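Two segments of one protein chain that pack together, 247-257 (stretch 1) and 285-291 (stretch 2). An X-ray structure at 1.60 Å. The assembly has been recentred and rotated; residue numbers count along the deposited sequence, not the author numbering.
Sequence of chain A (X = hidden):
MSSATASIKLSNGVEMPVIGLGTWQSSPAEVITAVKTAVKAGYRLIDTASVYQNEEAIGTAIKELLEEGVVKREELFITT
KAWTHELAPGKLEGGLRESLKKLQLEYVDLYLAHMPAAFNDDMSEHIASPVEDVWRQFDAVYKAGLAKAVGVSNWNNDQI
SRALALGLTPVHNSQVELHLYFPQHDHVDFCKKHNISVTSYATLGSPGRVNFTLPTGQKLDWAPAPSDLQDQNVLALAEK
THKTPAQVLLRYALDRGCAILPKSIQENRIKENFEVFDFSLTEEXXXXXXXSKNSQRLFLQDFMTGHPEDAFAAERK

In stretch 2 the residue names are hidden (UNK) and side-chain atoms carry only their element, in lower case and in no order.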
# COMPACT_ATOMS: atom_id res chain seq x y z
N GLN A 247 -7.34 14.83 -4.08
CA GLN A 247 -6.08 15.06 -4.77
C GLN A 247 -5.08 15.76 -3.86
O GLN A 247 -3.87 15.50 -3.93
CB GLN A 247 -6.33 15.86 -6.05
CG GLN A 247 -7.27 15.12 -6.99
CD GLN A 247 -7.73 15.94 -8.17
OE1 GLN A 247 -7.93 17.15 -8.07
NE2 GLN A 247 -7.92 15.28 -9.31
N VAL A 248 -5.57 16.62 -2.98
CA VAL A 248 -4.70 17.32 -2.05
C VAL A 248 -4.11 16.32 -1.03
O VAL A 248 -2.93 16.38 -0.71
CB VAL A 248 -5.46 18.44 -1.30
CG1 VAL A 248 -4.59 19.02 -0.19
CG2 VAL A 248 -5.83 19.55 -2.29
N LEU A 249 -4.94 15.40 -0.54
CA LEU A 249 -4.45 14.40 0.42
C LEU A 249 -3.41 13.48 -0.22
O LEU A 249 -2.44 13.08 0.43
CB LEU A 249 -5.62 13.55 0.95
CG LEU A 249 -6.59 14.28 1.88
CD1 LEU A 249 -7.68 13.31 2.30
CD2 LEU A 249 -5.85 14.81 3.11
N LEU A 250 -3.61 13.14 -1.49
CA LEU A 250 -2.65 12.28 -2.18
C LEU A 250 -1.34 13.03 -2.41
O LEU A 250 -0.26 12.48 -2.20
CB LEU A 250 -3.23 11.81 -3.52
CG LEU A 250 -4.49 10.95 -3.40
CD1 LEU A 250 -4.99 10.56 -4.79
CD2 LEU A 250 -4.20 9.70 -2.57
N ARG A 251 -1.44 14.30 -2.82
CA ARG A 251 -0.25 15.10 -3.06
C ARG A 251 0.50 15.31 -1.75
O ARG A 251 1.73 15.38 -1.73
CB ARG A 251 -0.62 16.46 -3.68
CG ARG A 251 0.59 17.23 -4.21
CD ARG A 251 1.18 16.55 -5.45
NE ARG A 251 2.63 16.65 -5.47
CZ ARG A 251 3.42 16.19 -6.44
NH1 ARG A 251 2.89 15.59 -7.50
NH2 ARG A 251 4.73 16.32 -6.35
N TYR A 252 -0.24 15.41 -0.65
CA TYR A 252 0.37 15.58 0.66
C TYR A 252 1.33 14.42 0.92
O TYR A 252 2.49 14.62 1.26
CB TYR A 252 -0.71 15.60 1.75
CG TYR A 252 -0.16 15.39 3.14
CD1 TYR A 252 0.49 16.41 3.82
CD2 TYR A 252 -0.26 14.14 3.76
CE1 TYR A 252 1.03 16.21 5.09
CE2 TYR A 252 0.28 13.92 5.03
CZ TYR A 252 0.93 14.95 5.68
OH TYR A 252 1.46 14.74 6.93
N ALA A 253 0.83 13.19 0.75
CA ALA A 253 1.66 12.01 0.97
C ALA A 253 2.84 11.96 0.01
O ALA A 253 3.95 11.60 0.40
CB ALA A 253 0.81 10.75 0.84
N LEU A 254 2.60 12.31 -1.25
CA LEU A 254 3.68 12.29 -2.24
C LEU A 254 4.79 13.26 -1.86
O LEU A 254 5.97 12.91 -1.92
CB LEU A 254 3.14 12.66 -3.62
CG LEU A 254 2.35 11.57 -4.34
CD1 LEU A 254 1.72 12.14 -5.60
CD2 LEU A 254 3.29 10.41 -4.69
N ASP A 255 4.42 14.47 -1.45
CA ASP A 255 5.43 15.44 -1.09
C ASP A 255 6.08 15.19 0.27
O ASP A 255 7.05 15.86 0.64
CB ASP A 255 4.87 16.85 -1.24
CG ASP A 255 4.71 17.24 -2.71
OD1 ASP A 255 5.58 16.83 -3.51
OD2 ASP A 255 3.74 17.94 -3.07
N ARG A 256 5.55 14.22 1.01
CA ARG A 256 6.12 13.82 2.30
C ARG A 256 7.26 12.85 1.94
O ARG A 256 8.06 12.45 2.79
CB ARG A 256 5.09 13.08 3.17
CG ARG A 256 4.08 13.95 3.93
CD ARG A 256 4.70 14.63 5.16
NE ARG A 256 5.41 13.67 6.02
CZ ARG A 256 4.82 12.73 6.76
NH1 ARG A 256 3.50 12.60 6.76
NH2 ARG A 256 5.57 11.90 7.47
N GLY A 257 7.30 12.46 0.66
CA GLY A 257 8.33 11.55 0.17
C GLY A 257 7.90 10.10 0.13
O GLY A 257 8.74 9.20 0.22
N UNK A 285 3.00 24.64 2.96
CA UNK A 285 1.69 24.03 2.70
C UNK A 285 1.50 22.79 3.57
O UNK A 285 0.43 22.58 4.15
o UNK A 285 2.06 24.65 -0.85
c UNK A 285 1.53 24.80 0.28
c UNK A 285 1.55 23.62 1.23
o UNK A 285 0.98 25.86 0.63
N UNK A 286 2.54 21.96 3.62
CA UNK A 286 2.50 20.73 4.41
C UNK A 286 2.28 21.05 5.89
O UNK A 286 1.44 20.44 6.55
c UNK A 286 3.79 18.71 5.18
c UNK A 286 3.93 19.44 2.80
c UNK A 286 5.22 18.68 2.51
c UNK A 286 3.80 19.92 4.24
N UNK A 287 3.03 22.02 6.40
CA UNK A 287 2.91 22.43 7.80
C UNK A 287 1.50 22.91 8.11
O UNK A 287 0.93 22.59 9.15
c UNK A 287 3.93 23.52 8.11
N UNK A 288 0.93 23.69 7.19
CA UNK A 288 -0.41 24.21 7.38
C UNK A 288 -1.42 23.07 7.48
O UNK A 288 -2.31 23.08 8.33
c UNK A 288 -2.14 25.82 6.41
c UNK A 288 -2.15 26.70 7.65
c UNK A 288 -0.80 25.14 6.23
n UNK A 288 -3.40 28.41 8.93
c UNK A 288 -3.44 27.48 7.77
N UNK A 289 -1.29 22.08 6.60
CA UNK A 289 -2.21 20.95 6.62
C UNK A 289 -2.10 20.14 7.89
O UNK A 289 -3.07 19.53 8.33
c UNK A 289 -2.29 20.60 4.02
c UNK A 289 -1.98 19.53 2.98
c UNK A 289 -3.75 21.01 3.92
c UNK A 289 -1.98 20.04 5.41
N UNK A 290 -0.92 20.13 8.50
CA UNK A 290 -0.71 19.36 9.72
C UNK A 290 -1.02 20.13 11.01
O UNK A 290 -0.86 19.59 12.10
c UNK A 290 0.74 18.86 9.78
c UNK A 290 2.64 17.64 8.63
c UNK A 290 1.19 18.10 8.54
o UNK A 290 2.95 16.54 8.13
o UNK A 290 3.47 18.39 9.18
N UNK A 291 -1.49 21.36 10.89
CA UNK A 291 -1.77 22.16 12.08
C UNK A 291 -2.83 21.61 13.03
O UNK A 291 -2.75 21.83 14.24
c UNK A 291 -2.13 23.60 11.69
c UNK A 291 -3.95 25.31 11.33
o UNK A 291 -3.03 26.16 11.42
o UNK A 291 -5.16 25.63 11.17
c UNK A 291 -3.60 23.84 11.41

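Position 285 carries two carbons, the second bearing two oxygens. That is a short carboxylate. None of its side-chain atoms comes within contact of stretch 1. The residue is Asp285. Its backbone O accepts a helical hydrogen bond from the N of position 289, at 3.0 Å.

Position 286 has four side-chain carbons and no other element. The chain forks at the first carbon, and one arm is two carbons long. The one-carbon arm lies 3.7 Å from Tyr252 CE1 and 4.2 Å from Arg256 CD. The end of the longer arm sits 3.8 Å from Asp255 O and 4.2 Å from Asp255 CB. A fork at the first carbon with unequal arms identifies Ile286. Its CA-to-CB bond points sideways to stretch 1, but the end of the side chain comes nearer. The rotamer is m, t.

Position 287 has one side-chain carbon. It points away from stretch 1 and touches nothing there. This is Ala287, on the exposed side of the helix.

Position 288 has four carbons in a row ending in nitrogen. The side chain is exposed and reaches nothing on stretch 1. An unbranched chain with a terminal nitrogen is lysine, so this is Lys288.

Position 289 again has four carbons, but the fork is at the second. One end carbon lies 4.1 Å from Val248 CG1 and 4.1 Å from Tyr252 CD1, so one methyl meets both residues. The fork distinguishes it from 286 and gives Leu289. Its CA-to-CB bond points toward stretch 1, and the side chain is buried. The methyl in contact is CD1.

Position 290 has three carbons, the third carrying two oxygens. One oxygen is 2.6 Å from Tyr252 OH, at the edge of the ring and near its plane. The same oxygen lies 3.9 Å from Arg256 CD. The three-carbon carboxylate is Glu290. The tyrosine hydroxyl donates a hydrogen bond to OE2. The rotamer is m, t.

Position 291 has the same composition, three carbons with two oxygens on the last. It does not touch stretch 1. It is Glu291. Lys288 NZ and Glu291 OE2 form a salt bridge at 3.4 Å, and its hydrogen bond is weak.

The contact centres on Tyr252, which meets Ile286, Leu289 and Glu290. The helix axes approach to 10.9 Å with 118° between their directions, and side chains fill the space between them. Val248 and Tyr252 are one helical turn apart, so both can pack on Leu289. At the other end of the tyrosine, the hydroxyl joins the two stretches by their one hydrogen bond. Arg256 NH1 adds a weak hydrogen bond to Tyr252 OH, at 3.0 Å. Arg256 NH1 and Glu290 OE2 are 4.2 Å apart. Their opposite charges are near each other, but the oxygen lies well out of the guanidinium plane and no N-H points at it. The contact is therefore largely apolar, with a polar link at the tyrosine hydroxyl.

Stretch 2 (285-291) DIAKLEE
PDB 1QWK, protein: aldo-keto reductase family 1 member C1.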